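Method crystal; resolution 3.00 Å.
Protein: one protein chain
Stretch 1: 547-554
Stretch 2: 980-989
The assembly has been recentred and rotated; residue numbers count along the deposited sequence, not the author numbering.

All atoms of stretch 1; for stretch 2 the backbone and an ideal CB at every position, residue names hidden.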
# COMPACT_ATOMS: atom_id res chain seq x y z
N LEU C 547 6.26 23.26 -26.02
CA LEU C 547 7.54 22.58 -26.17
C LEU C 547 7.84 22.39 -27.65
O LEU C 547 6.92 22.29 -28.46
CB LEU C 547 7.56 21.25 -25.41
CG LEU C 547 6.38 20.27 -25.50
CD1 LEU C 547 6.26 19.57 -26.86
CD2 LEU C 547 6.48 19.23 -24.38
N PRO C 548 9.13 22.36 -28.02
CA PRO C 548 9.52 22.08 -29.40
C PRO C 548 9.11 20.68 -29.85
O PRO C 548 8.67 19.87 -29.02
CB PRO C 548 11.05 22.22 -29.38
CG PRO C 548 11.43 22.13 -27.94
CD PRO C 548 10.29 22.70 -27.18
N TYR C 549 9.26 20.40 -31.14
CA TYR C 549 8.77 19.18 -31.77
C TYR C 549 9.16 17.88 -31.04
O TYR C 549 8.39 16.92 -31.03
CB TYR C 549 9.22 19.12 -33.23
CG TYR C 549 8.94 17.80 -33.92
CD1 TYR C 549 7.65 17.47 -34.33
CD2 TYR C 549 9.96 16.90 -34.17
CE1 TYR C 549 7.39 16.27 -34.97
CE2 TYR C 549 9.71 15.70 -34.80
CZ TYR C 549 8.43 15.39 -35.20
OH TYR C 549 8.20 14.19 -35.83
N LEU C 550 10.35 17.87 -30.44
CA LEU C 550 10.87 16.68 -29.76
C LEU C 550 10.93 15.48 -30.70
O LEU C 550 10.05 14.62 -30.69
CB LEU C 550 10.06 16.35 -28.51
CG LEU C 550 10.78 16.47 -27.17
CD1 LEU C 550 10.81 17.92 -26.69
CD2 LEU C 550 10.17 15.56 -26.12
N ASP C 551 11.99 15.43 -31.51
CA ASP C 551 12.11 14.43 -32.57
C ASP C 551 12.40 13.02 -32.04
O ASP C 551 13.41 12.78 -31.38
CB ASP C 551 13.20 14.85 -33.55
CG ASP C 551 13.00 14.25 -34.94
OD1 ASP C 551 12.24 13.27 -35.07
OD2 ASP C 551 13.61 14.76 -35.90
N GLU C 552 11.49 12.09 -32.34
CA GLU C 552 11.72 10.69 -32.04
C GLU C 552 12.30 10.02 -33.29
O GLU C 552 12.58 10.69 -34.28
CB GLU C 552 10.41 10.02 -31.61
CG GLU C 552 9.63 10.81 -30.56
CD GLU C 552 8.30 10.16 -30.18
OE1 GLU C 552 7.94 9.12 -30.76
OE2 GLU C 552 7.62 10.71 -29.29
N GLY C 553 12.48 8.71 -33.24
CA GLY C 553 13.07 8.01 -34.36
C GLY C 553 12.18 7.93 -35.60
O GLY C 553 12.68 7.72 -36.71
N SER C 554 10.88 8.12 -35.42
CA SER C 554 9.92 7.83 -36.48
C SER C 554 8.77 8.82 -36.56
O SER C 554 8.83 9.91 -36.00
CB SER C 554 9.38 6.41 -36.30
OG SER C 554 9.01 6.17 -34.95
N UNK C 980 20.71 15.65 -34.62
CA UNK C 980 20.62 14.44 -33.82
C UNK C 980 19.40 14.38 -32.93
O UNK C 980 18.81 15.41 -32.59
CB UNK C 980 21.88 14.30 -32.96
N UNK C 981 19.02 13.16 -32.55
CA UNK C 981 17.89 12.94 -31.66
C UNK C 981 18.30 13.19 -30.21
O UNK C 981 19.22 12.56 -29.71
CB UNK C 981 17.34 11.52 -31.83
N UNK C 982 17.62 14.12 -29.55
CA UNK C 982 17.88 14.40 -28.15
C UNK C 982 18.31 15.83 -27.90
O UNK C 982 18.54 16.22 -26.76
CB UNK C 982 18.95 13.45 -27.62
N UNK C 983 18.41 16.60 -28.97
CA UNK C 983 18.77 18.00 -28.87
C UNK C 983 17.55 18.87 -29.09
O UNK C 983 17.65 20.08 -29.24
CB UNK C 983 19.87 18.35 -29.88
N UNK C 984 16.38 18.23 -29.11
CA UNK C 984 15.14 18.92 -29.42
C UNK C 984 14.46 19.49 -28.18
O UNK C 984 13.24 19.59 -28.13
CB UNK C 984 14.18 17.97 -30.14
N UNK C 985 15.25 19.87 -27.19
CA UNK C 985 14.71 20.49 -25.99
C UNK C 985 15.79 21.32 -25.31
O UNK C 985 15.51 22.15 -24.45
CB UNK C 985 14.16 19.43 -25.03
N UNK C 986 17.03 21.09 -25.72
CA UNK C 986 18.18 21.78 -25.16
C UNK C 986 18.42 23.10 -25.88
O UNK C 986 18.78 24.10 -25.26
CB UNK C 986 19.43 20.90 -25.24
N UNK C 987 18.21 23.08 -27.19
CA UNK C 987 18.39 24.27 -28.02
C UNK C 987 17.64 25.52 -27.56
O UNK C 987 18.12 26.63 -27.79
CB UNK C 987 17.96 23.94 -29.45
N UNK C 988 16.45 25.37 -26.95
CA UNK C 988 15.84 26.58 -26.37
C UNK C 988 16.69 27.23 -25.28
O UNK C 988 16.96 28.43 -25.38
CB UNK C 988 14.47 26.24 -25.79
N UNK C 989 17.08 26.47 -24.26
CA UNK C 989 17.91 27.01 -23.19
C UNK C 989 19.24 27.51 -23.74
O UNK C 989 19.74 28.56 -23.35
CB UNK C 989 18.15 25.95 -22.11

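Position 980 opens stretch 2 with phi/psi of 144/157, a combination open to glycine and strained for residues with a side chain. The residue is Gly980, poorly ordered, and it begins a type II beta turn that runs to position 983.

At 981 the CB points sideways, and its ideal position lies 4.2 Å from Asp551 O. Beyond it are the backbone of residues 551 to 553 and open space beside Gly553, so a donor could seek the carbonyls, while a flexible apolar chain could cover them. The residue is Leu981, with chi1 m and chi2 t, and its end bends nearer to stretch 1. Leu981 CD2 packs 3.3 Å from both Asp551 O and Glu552 O, and Leu981 CD1 lies 4.0 Å from Gly553 CA.

Position 982 is decided by its backbone: at phi/psi of 120/-2 a CB would jam against the carbonyl O of the preceding residue. Gly982 fills this third place of the turn. At 983 stretch 1 is out of reach and many small or polar residues would serve; Ser983 closes the turn.

Position 984 faces stretch 1 squarely. Its CB points toward the other chain segment, and the ideal atom sits 3.6 Å from both Leu550 CA and Asp551 N. So close a backbone leaves little space directly ahead, favouring a modest side chain that can turn aside; the amide might suggest an acceptor. The residue is Asp984; Asp984 OD2 approaches Asp551 CB at 3.4 Å, yet no hydrogen bond crosses between the stretches. Its carboxylate instead engages position 987, within stretch 2. The backbone contributes too: Asp984 O lies 3.1 Å from Pro548 CG and 3.3 Å from Leu550 CD1.

At 985 the CB runs sideways, with its ideal position 4.0 Å from Leu550 CD1 and 4.8 Å from Pro548 CG. This apolar setting suits valine, isoleucine, alanine or leucine. Val985 is found, and Val985 CB lies 4.1 Å from Leu550 CD1.

Position 986 points away, so stretch 1 leaves the choice open to many residues; it is Gln986. At 987 the CB is sideways and a long polar chain could reach back along stretch 2. Arg987 does so: Arg987 NH2 forms a salt bridge with Asp984 OD1 at 3.3 Å, and Arg987 NH1 lies 3.0 Å from Ser983 OG. Position 988 points toward Pro548, inviting an apolar residue, and Pro988 CG lies 4.1 Å from Pro548 CG. Position 989 is out of reach, and stretch 1 would tolerate almost any side chain there; it is Leu989.

Stretch 2 (980-989) GLGSDVQRPL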
# COMPACT_ATOMS: atom_id res chain seq x y z
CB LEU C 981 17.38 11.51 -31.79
CG LEU C 981 16.87 11.05 -33.16
CD1 LEU C 981 16.56 9.57 -33.13
CD2 LEU C 981 15.64 11.85 -33.57
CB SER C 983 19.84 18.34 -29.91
OG SER C 983 19.34 18.13 -31.22
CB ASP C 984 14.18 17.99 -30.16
CG ASP C 984 14.64 17.67 -31.57
OD1 ASP C 984 14.20 18.38 -32.50
OD2 ASP C 984 15.42 16.72 -31.75
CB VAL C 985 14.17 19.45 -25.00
CG1 VAL C 985 15.31 18.83 -24.19
CG2 VAL C 985 13.14 20.08 -24.07
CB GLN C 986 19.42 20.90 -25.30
CG GLN C 986 19.15 19.43 -25.07
CD GLN C 986 20.22 18.54 -25.66
OE1 GLN C 986 21.10 19.01 -26.39
NE2 GLN C 986 20.15 17.25 -25.36
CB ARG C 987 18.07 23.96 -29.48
CG ARG C 987 18.98 22.94 -30.10
CD ARG C 987 18.77 22.87 -31.60
NE ARG C 987 17.37 22.67 -31.94
CZ ARG C 987 16.78 21.48 -32.01
NH1 ARG C 987 17.47 20.38 -31.76
NH2 ARG C 987 15.49 21.39 -32.33
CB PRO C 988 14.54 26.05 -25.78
CG PRO C 988 14.17 24.93 -26.67
CD PRO C 988 15.47 24.27 -27.05
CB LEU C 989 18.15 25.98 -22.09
CG LEU C 989 16.95 25.23 -21.51
CD1 LEU C 989 16.82 23.87 -22.17
CD2 LEU C 989 17.06 25.07 -20.01
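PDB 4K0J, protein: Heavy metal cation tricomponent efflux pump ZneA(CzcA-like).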